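Local coordinates for protein N-(5'-phosphoribosyl)anthranilate isomerase (Thermococcus kodakarensis, PDB 5LHF) that catalyses the isomerisation of N-(5-phospho-beta-D-ribosyl)anthranilate to 1-(2-carboxyphenylamino)-1-deoxy-D-ribulose 5-phosphate, the third of five steps from chorismate to tryptophan, at residues K88-L93 with Y128-I133; L135-G140 with H145-S150; A151-A154 with P158-L161; V188-N191 with R196-I199. One frame throughout, in Å; residues are numbered along the deposited sequence.

Contact 1. Residues K88-L93 with Y128-I133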
# COMPACT_ATOMS: atom_id res chain seq x y z
N LYS A 88 -6.60 18.25 4.32
CA LYS A 88 -7.56 19.08 3.62
C LYS A 88 -7.51 18.82 2.11
O LYS A 88 -8.55 18.68 1.47
CB LYS A 88 -7.28 20.55 3.96
CG LYS A 88 -8.07 21.55 3.18
CD LYS A 88 -7.36 22.03 1.91
CE LYS A 88 -7.62 23.51 1.72
NZ LYS A 88 -9.06 23.74 1.74
N ALA A 89 -6.30 18.71 1.55
CA ALA A 89 -6.16 18.36 0.14
C ALA A 89 -6.63 16.94 -0.13
O ALA A 89 -7.26 16.67 -1.16
CB ALA A 89 -4.71 18.56 -0.29
N VAL A 90 -6.32 16.00 0.77
CA VAL A 90 -6.87 14.65 0.66
C VAL A 90 -8.40 14.69 0.60
O VAL A 90 -9.02 14.02 -0.23
CB VAL A 90 -6.37 13.77 1.83
CG1 VAL A 90 -7.04 12.41 1.80
CG2 VAL A 90 -4.87 13.60 1.75
N ASN A 91 -9.02 15.49 1.47
CA ASN A 91 -10.48 15.58 1.48
C ASN A 91 -11.02 16.21 0.21
O ASN A 91 -12.09 15.82 -0.27
CB ASN A 91 -10.95 16.36 2.70
CG ASN A 91 -11.02 15.50 3.95
OD1 ASN A 91 -10.67 14.31 3.94
ND2 ASN A 91 -11.46 16.10 5.05
N ARG A 92 -10.31 17.21 -0.34
CA ARG A 92 -10.77 17.81 -1.59
C ARG A 92 -10.87 16.77 -2.69
O ARG A 92 -11.80 16.82 -3.51
CB ARG A 92 -9.83 18.96 -2.01
CG ARG A 92 -9.96 20.25 -1.17
CD ARG A 92 -9.31 21.46 -1.88
NE ARG A 92 -9.86 21.64 -3.22
CZ ARG A 92 -9.26 22.29 -4.21
NH1 ARG A 92 -8.06 22.84 -4.05
NH2 ARG A 92 -9.86 22.37 -5.39
N LEU A 93 -9.93 15.82 -2.74
CA LEU A 93 -9.98 14.80 -3.77
C LEU A 93 -11.20 13.89 -3.61
O LEU A 93 -11.84 13.54 -4.60
CB LEU A 93 -8.70 13.97 -3.74
CG LEU A 93 -7.46 14.72 -4.22
CD1 LEU A 93 -6.21 13.94 -3.86
CD2 LEU A 93 -7.54 14.91 -5.75
N TYR A 128 -6.10 12.47 9.53
CA TYR A 128 -6.66 12.15 8.23
C TYR A 128 -7.99 11.43 8.37
O TYR A 128 -8.26 10.75 9.37
CB TYR A 128 -5.69 11.27 7.42
CG TYR A 128 -4.47 12.03 6.93
CD1 TYR A 128 -4.43 12.56 5.64
CD2 TYR A 128 -3.37 12.23 7.75
CE1 TYR A 128 -3.33 13.26 5.19
CE2 TYR A 128 -2.26 12.94 7.31
CZ TYR A 128 -2.25 13.45 6.02
OH TYR A 128 -1.16 14.14 5.55
N GLU A 129 -8.83 11.59 7.35
CA GLU A 129 -10.06 10.82 7.19
C GLU A 129 -9.91 10.02 5.90
O GLU A 129 -10.11 10.56 4.80
CB GLU A 129 -11.29 11.73 7.15
CG GLU A 129 -11.36 12.76 8.27
CD GLU A 129 -12.10 14.01 7.87
OE1 GLU A 129 -11.45 15.06 7.70
OE2 GLU A 129 -13.34 13.95 7.72
N VAL A 130 -9.55 8.75 6.01
CA VAL A 130 -9.27 7.91 4.85
C VAL A 130 -9.88 6.54 5.05
O VAL A 130 -10.18 6.12 6.17
CB VAL A 130 -7.75 7.80 4.56
CG1 VAL A 130 -7.25 9.10 3.96
CG2 VAL A 130 -6.99 7.48 5.84
N ASP A 131 -10.10 5.84 3.93
CA ASP A 131 -10.64 4.50 3.99
C ASP A 131 -9.66 3.55 4.66
O ASP A 131 -10.06 2.69 5.46
CB ASP A 131 -10.99 4.01 2.58
CG ASP A 131 -11.78 2.69 2.58
OD1 ASP A 131 -12.80 2.60 3.29
OD2 ASP A 131 -11.37 1.74 1.87
N LYS A 132 -8.37 3.70 4.37
CA LYS A 132 -7.39 2.70 4.78
C LYS A 132 -6.08 3.36 5.15
O LYS A 132 -5.69 4.38 4.58
CB LYS A 132 -7.14 1.65 3.68
CG LYS A 132 -8.24 0.61 3.51
CD LYS A 132 -7.75 -0.55 2.65
CE LYS A 132 -8.87 -1.53 2.27
NZ LYS A 132 -9.23 -2.46 3.36
N ILE A 133 -5.39 2.74 6.11
CA ILE A 133 -4.10 3.18 6.62
C ILE A 133 -3.06 2.14 6.22
O ILE A 133 -3.19 0.96 6.59
CB ILE A 133 -4.12 3.34 8.15
CG1 ILE A 133 -5.09 4.45 8.58
CG2 ILE A 133 -2.72 3.55 8.69
CD1 ILE A 133 -4.69 5.80 8.11
O HOH W 1 -8.31 13.56 5.35

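Contact 2. Residues L135-G140 with H145-S150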
# COMPACT_ATOMS: atom_id res chain seq x y z
N LEU A 135 0.97 1.15 6.59
CA LEU A 135 2.20 1.40 7.33
C LEU A 135 3.36 0.83 6.53
O LEU A 135 3.46 -0.39 6.36
CB LEU A 135 2.13 0.80 8.74
CG LEU A 135 1.08 1.35 9.71
CD1 LEU A 135 1.23 0.77 11.13
CD2 LEU A 135 1.13 2.86 9.74
N ASP A 136 4.24 1.70 6.07
CA ASP A 136 5.37 1.31 5.22
C ASP A 136 6.61 1.12 6.09
O ASP A 136 7.24 2.10 6.51
CB ASP A 136 5.59 2.37 4.14
CG ASP A 136 6.57 1.93 3.08
OD1 ASP A 136 7.19 2.81 2.47
OD2 ASP A 136 6.72 0.71 2.87
N THR A 137 6.99 -0.13 6.33
CA THR A 137 8.11 -0.46 7.21
C THR A 137 9.44 -0.43 6.46
O THR A 137 9.50 -0.63 5.24
CB THR A 137 7.90 -1.84 7.83
OG1 THR A 137 7.89 -2.83 6.80
CG2 THR A 137 6.59 -1.90 8.58
N GLY A 138 10.52 -0.21 7.21
CA GLY A 138 11.85 -0.01 6.65
C GLY A 138 12.71 -1.26 6.66
O GLY A 138 12.23 -2.39 6.85
N VAL A 139 14.02 -1.06 6.46
CA VAL A 139 14.95 -2.17 6.27
C VAL A 139 16.00 -2.23 7.37
O VAL A 139 15.94 -1.48 8.34
CB VAL A 139 15.62 -2.08 4.88
CG1 VAL A 139 14.57 -2.16 3.79
CG2 VAL A 139 16.45 -0.78 4.76
N GLY A 140 16.96 -3.15 7.23
CA GLY A 140 18.05 -3.20 8.19
C GLY A 140 17.59 -3.62 9.58
O GLY A 140 16.49 -4.16 9.78
N HIS A 145 12.20 -3.01 15.19
CA HIS A 145 11.60 -1.86 15.84
C HIS A 145 10.35 -1.39 15.11
O HIS A 145 9.36 -0.99 15.74
CB HIS A 145 12.63 -0.73 15.91
CG HIS A 145 12.04 0.63 16.15
ND1 HIS A 145 11.49 1.39 15.14
CD2 HIS A 145 11.94 1.37 17.28
CE1 HIS A 145 11.06 2.53 15.65
NE2 HIS A 145 11.32 2.54 16.94
N ASP A 146 10.38 -1.42 13.78
CA ASP A 146 9.22 -0.98 13.01
C ASP A 146 8.02 -1.89 13.24
O ASP A 146 6.89 -1.41 13.33
CB ASP A 146 9.57 -0.90 11.52
CG ASP A 146 10.63 0.15 11.22
OD1 ASP A 146 11.05 0.87 12.15
OD2 ASP A 146 11.02 0.27 10.04
N TYR A 147 8.25 -3.20 13.34
CA TYR A 147 7.16 -4.12 13.66
C TYR A 147 6.56 -3.82 15.04
O TYR A 147 5.35 -3.89 15.23
CB TYR A 147 7.63 -5.57 13.61
CG TYR A 147 7.90 -6.16 12.24
CD1 TYR A 147 7.52 -5.51 11.07
CD2 TYR A 147 8.54 -7.39 12.12
CE1 TYR A 147 7.78 -6.08 9.82
CE2 TYR A 147 8.79 -7.96 10.88
CZ TYR A 147 8.42 -7.32 9.74
OH TYR A 147 8.69 -7.92 8.53
N ARG A 148 7.41 -3.50 16.02
CA ARG A 148 6.90 -3.22 17.36
C ARG A 148 6.02 -1.97 17.36
O ARG A 148 4.99 -1.93 18.05
CB ARG A 148 8.05 -3.04 18.35
CG ARG A 148 8.81 -4.29 18.61
CD ARG A 148 10.13 -3.96 19.26
NE ARG A 148 11.13 -4.99 19.02
CZ ARG A 148 11.19 -6.15 19.67
NH1 ARG A 148 10.29 -6.44 20.59
NH2 ARG A 148 12.14 -7.02 19.38
N VAL A 149 6.42 -0.95 16.61
CA VAL A 149 5.58 0.24 16.46
C VAL A 149 4.27 -0.13 15.79
O VAL A 149 3.18 0.23 16.26
CB VAL A 149 6.32 1.33 15.67
CG1 VAL A 149 5.39 2.51 15.37
CG2 VAL A 149 7.57 1.79 16.43
N SER A 150 4.35 -0.86 14.67
CA SER A 150 3.16 -1.17 13.89
C SER A 150 2.18 -2.01 14.69
O SER A 150 0.96 -1.84 14.56
CB SER A 150 3.56 -1.88 12.60
OG SER A 150 4.45 -1.08 11.84

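Contact 3. Residues A151-A154 with P158-L161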
# COMPACT_ATOMS: atom_id res chain seq x y z
N ALA A 151 2.69 -2.92 15.53
CA ALA A 151 1.81 -3.75 16.33
C ALA A 151 0.95 -2.91 17.27
O ALA A 151 -0.22 -3.23 17.49
CB ALA A 151 2.62 -4.78 17.11
N ILE A 152 1.50 -1.81 17.79
CA ILE A 152 0.70 -0.93 18.63
C ILE A 152 -0.35 -0.20 17.81
O ILE A 152 -1.51 -0.08 18.22
CB ILE A 152 1.62 0.06 19.39
CG1 ILE A 152 2.53 -0.71 20.36
CG2 ILE A 152 0.78 1.08 20.13
CD1 ILE A 152 3.63 0.15 21.00
N ILE A 153 0.02 0.28 16.62
CA ILE A 153 -0.93 0.97 15.75
C ILE A 153 -2.06 0.04 15.34
O ILE A 153 -3.22 0.47 15.22
CB ILE A 153 -0.21 1.54 14.51
CG1 ILE A 153 1.05 2.32 14.90
CG2 ILE A 153 -1.17 2.39 13.69
CD1 ILE A 153 0.79 3.55 15.70
N ALA A 154 -1.75 -1.24 15.10
CA ALA A 154 -2.74 -2.17 14.56
C ALA A 154 -3.86 -2.47 15.54
O ALA A 154 -4.90 -2.98 15.13
CB ALA A 154 -2.06 -3.49 14.14
N PRO A 158 -7.49 -0.87 11.60
CA PRO A 158 -7.24 -2.05 10.75
C PRO A 158 -6.23 -1.72 9.65
O PRO A 158 -6.55 -1.47 8.49
CB PRO A 158 -8.64 -2.36 10.20
CG PRO A 158 -9.31 -1.03 10.14
CD PRO A 158 -8.78 -0.22 11.30
N ILE A 159 -4.96 -1.72 10.02
CA ILE A 159 -3.93 -1.18 9.13
C ILE A 159 -3.53 -2.22 8.09
O ILE A 159 -3.74 -3.43 8.26
CB ILE A 159 -2.71 -0.69 9.94
CG1 ILE A 159 -2.02 -1.85 10.65
CG2 ILE A 159 -3.13 0.41 10.94
CD1 ILE A 159 -0.67 -2.21 10.09
N VAL A 160 -2.95 -1.73 7.00
CA VAL A 160 -2.34 -2.57 5.97
C VAL A 160 -0.83 -2.49 6.17
O VAL A 160 -0.25 -1.40 6.10
CB VAL A 160 -2.72 -2.11 4.55
CG1 VAL A 160 -2.03 -2.97 3.49
CG2 VAL A 160 -4.24 -2.13 4.36
N LEU A 161 -0.20 -3.62 6.44
CA LEU A 161 1.25 -3.67 6.66
C LEU A 161 1.97 -3.84 5.33
O LEU A 161 1.61 -4.70 4.53
CB LEU A 161 1.61 -4.84 7.59
CG LEU A 161 3.08 -4.96 8.01
CD1 LEU A 161 3.54 -3.79 8.86
CD2 LEU A 161 3.29 -6.31 8.74
O HOH W 2 -4.78 -3.96 12.13

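Contact 4. Residues V188-N191 with R196-I199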
# COMPACT_ATOMS: atom_id res chain seq x y z
N VAL A 188 6.98 -10.67 -4.71
CA VAL A 188 6.36 -11.70 -5.54
C VAL A 188 6.71 -11.48 -7.01
O VAL A 188 5.98 -11.90 -7.91
CB VAL A 188 4.83 -11.77 -5.32
CG1 VAL A 188 4.50 -12.27 -3.89
CG2 VAL A 188 4.15 -10.43 -5.59
N GLU A 189 7.84 -10.82 -7.26
CA GLU A 189 8.37 -10.64 -8.60
C GLU A 189 9.52 -11.60 -8.88
O GLU A 189 10.42 -11.77 -8.05
CB GLU A 189 8.86 -9.21 -8.80
CG GLU A 189 7.73 -8.20 -8.85
CD GLU A 189 8.20 -6.76 -8.85
OE1 GLU A 189 7.32 -5.88 -8.73
OE2 GLU A 189 9.42 -6.49 -8.96
N ARG A 190 9.52 -12.19 -10.07
CA ARG A 190 10.66 -12.95 -10.57
C ARG A 190 11.23 -12.17 -11.74
O ARG A 190 10.54 -11.97 -12.75
CB ARG A 190 10.25 -14.37 -10.97
CG ARG A 190 11.42 -15.26 -11.38
CD ARG A 190 10.97 -16.60 -11.96
NE ARG A 190 9.96 -17.24 -11.13
CZ ARG A 190 10.22 -17.94 -10.03
NH1 ARG A 190 11.47 -18.11 -9.61
NH2 ARG A 190 9.22 -18.48 -9.33
N ASN A 191 12.47 -11.71 -11.60
CA ASN A 191 13.11 -10.83 -12.58
C ASN A 191 12.20 -9.66 -12.92
O ASN A 191 12.00 -9.32 -14.09
CB ASN A 191 13.50 -11.60 -13.85
CG ASN A 191 14.45 -10.81 -14.75
OD1 ASN A 191 15.23 -9.99 -14.26
ND2 ASN A 191 14.35 -11.02 -16.06
N ARG A 196 3.58 -16.20 -10.66
CA ARG A 196 2.48 -16.99 -10.08
C ARG A 196 2.96 -17.87 -8.93
O ARG A 196 2.27 -18.01 -7.91
CB ARG A 196 1.81 -17.86 -11.15
CG ARG A 196 0.55 -18.59 -10.66
CD ARG A 196 0.83 -20.01 -10.17
NE ARG A 196 1.47 -20.84 -11.19
CZ ARG A 196 1.92 -22.07 -10.99
NH1 ARG A 196 1.79 -22.64 -9.80
NH2 ARG A 196 2.49 -22.73 -11.98
N VAL A 197 4.14 -18.47 -9.06
CA VAL A 197 4.60 -19.37 -8.01
C VAL A 197 4.96 -18.60 -6.75
O VAL A 197 4.64 -19.02 -5.63
CB VAL A 197 5.76 -20.24 -8.51
CG1 VAL A 197 6.51 -20.86 -7.33
CG2 VAL A 197 5.24 -21.33 -9.46
N LEU A 198 5.59 -17.42 -6.90
CA LEU A 198 5.86 -16.57 -5.74
C LEU A 198 4.56 -16.09 -5.09
O LEU A 198 4.46 -16.03 -3.86
CB LEU A 198 6.72 -15.37 -6.14
CG LEU A 198 8.13 -15.73 -6.58
CD1 LEU A 198 8.92 -14.45 -6.85
CD2 LEU A 198 8.83 -16.61 -5.53
N ILE A 199 3.57 -15.71 -5.90
CA ILE A 199 2.30 -15.27 -5.34
C ILE A 199 1.63 -16.41 -4.57
O ILE A 199 1.11 -16.20 -3.47
CB ILE A 199 1.37 -14.68 -6.43
CG1 ILE A 199 1.95 -13.35 -6.94
CG2 ILE A 199 -0.03 -14.44 -5.85
CD1 ILE A 199 1.27 -12.81 -8.24

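Contact 1. Residues K88-L93 with Y128-I133
Asn91 OD1 takes hydrogens from a water 2.8 Å away and from Lys94 NZ, and both donors lead on to Glu129, across the gap between two elements of the TIM barrel. The contact sets the outer helix 87-97 against the loop that leads into barrel strand 132-136. The same water takes the N-H of Glu129, its oxygen 2.9 Å from Glu129 N, while Lys94 NZ also bonds Glu129 O, linking the two segments once more. Asn91 ND2 gives a hydrogen directly to Glu129 OE1 at 2.8 Å.

An asparagine suits the helix surface here because one flat group can donate to the carboxylate while its oxygen takes a water and Lys94. The ND2 bond is fairly straight, with an N-H...O angle of 164°. Glu129 OE1 lies close to the amide plane, whereas ND2 comes from above the carboxylate, whose plane stands 80° from that of the amide.

Beside these polar bonds, the buried Val90 makes the apolar contact. With CG1 anti to the backbone N (chi1 174°) and CG2 beside it, both branches are used: Val90 CG1 meets Val130 CG1 at 4.0 Å, while CG2 lies in plane at the edge of the Tyr128 ring, whose hydroxyl is hydrogen-bonded to Met85 O. The valine methyl comes closest to that ring at Tyr128 CE1, 3.8 Å from Val90 CG2.

Contact 2. Residues L135-G140 with H145-S150
Asp146 reaches from helix 143-156 to the chain that leaves strand 132-136, and each part of its side chain has its own neighbour. Asp146 CB packs 4.2 Å from Thr137 CB. With CG anti to the carbonyl carbon (chi1 -65°), the carboxylate is carried past the threonine to the next peptide. There Asp146 OD2 accepts the N-H of Gly138 N at 2.9 Å through its anti lone pair. Glycine, without a side chain, lets the carboxylate come close, Asp146 OD2 lying 3.5 Å from Gly138 CA. Asp146 OD1 takes the N-H of His145 ND1 at 3.1 Å, almost straight at 169° and in the imidazole plane.

The segments belong to strand 132-136, with the loop after it, and helix 143-156 of one beta-alpha-beta unit of the TIM barrel. One turn further along the helix the contact becomes one of packing: Leu135 CD1 touches Ser150 OG at 3.8 Å, and Thr137 CG2 lies 4.0 Å from Ser150 OG. Serine is small enough to let the leucine in, and Ser150 OG gives its hydrogen to Asp146 O at 2.9 Å. That carbonyl also accepts from Ser150 N, the two donors arriving from opposite faces of its plane. Thr137 OG1 has its polar partner in Ala162 O.

Arg109 NH2 forms a salt bridge with Asp146 OD2, so the buried carboxylate's charge is probably stabilised by a peptide N-H, an imidazole N-H and a guanidinium group.

Contact 3. Residues A151-A154 with P158-L161
As the chain turns from the end of helix 143-156 toward strand 160-162, the two backbones come near each other at Ala154 and Ile159, whose CA atoms lie 5.6 Å apart. This is the helix-to-strand half of a beta-alpha-beta crossover in the TIM barrel.

Ile159 does most of the packing, sending its two branches to successive residues of the helix. Ile159 CG1 stands between the backbone N and the carbonyl carbon (chi1 64°), a position that brings it against Ala154 CB at 3.9 Å. Ile159 CG2 goes instead to Ile153 CG2, 3.9 Å away, and the two isoleucines cross at about a right angle. A beta-branched residue suits the site because it can fill two places at once, while alanine, with a single methyl, lets the helix approach the incoming chain. Ile153 also packs against helix 114-126 through Leu121, Leu122 and Ile125, and Ile159 lies on Ile133 and Leu135 of the neighbouring strand.

Two backbone groups are joined through a solvent molecule: one water gives a hydrogen to Ala154 O at 3.2 Å and accepts that of Ile159 N at 3.1 Å.

Contact 4. Residues V188-N191 with R196-I199
Leu198 and Val188 press together at the densest part of this contact, where the first turn of helix 196-207 lies against the chain entering a small beta hairpin. That hairpin, strands 189-190 and 193-194, follows the last strand of the TIM barrel and leads into its final helix. Leu198 CB sits 3.7 Å from Val188 CA, and beyond it Leu198 CD1 runs in against the peptide backbone, reaching Glu189 O at 3.3 Å. A leucine suits the place, being long enough to bring a methyl to the strand's main chain.

On the inner side Val188 CB also meets Ile199 CG1 at 3.7 Å, the two side chains crossing at about a right angle. Both are buried, and both continue onto Ile8 of the first barrel strand. Branched aliphatic groups suit this buried side, where the contact is made by packing.

The outer side is looser and more exposed. Arg190 starts out with CG anti to the backbone N (chi1 -175°) and bends at chi3, which brings its guanidinium to the side chains of the first helical turn. Its salt bridge to Asp195, through NE, helps to fix it there; Asp195 OD2 accepts from Leu198 N as well, so one carboxylate serves the arginine and the helix start. Val197 comes at the edge of the guanidinium, near its plane, with Val197 CB 4.0 Å from Arg190 NH2, the same nitrogen that lies 4.0 Å from Leu198 CG.

Overall arrangement
Contacts 2 and 3 are the buried pair, their centres about 10 Å apart, and both use helix 143-156. Contact 2 meets it from the strand before and contact 3 from the strand after, so together they span one beta-alpha-beta unit. Strands 132-136 and 160-162 are neighbours in the barrel sheet, which also brings contacts 1 and 3 into touch. Contact 1 lies at the surface, where a carboxylate, an amide and a water stand beside a small apolar patch. In contact 2 the charge is buried and several donors attend it; contact 3 is apolar apart from its water. Contact 4, partly buried, stands on the opposite side of the chain's centre from contact 1 and touches none of the others.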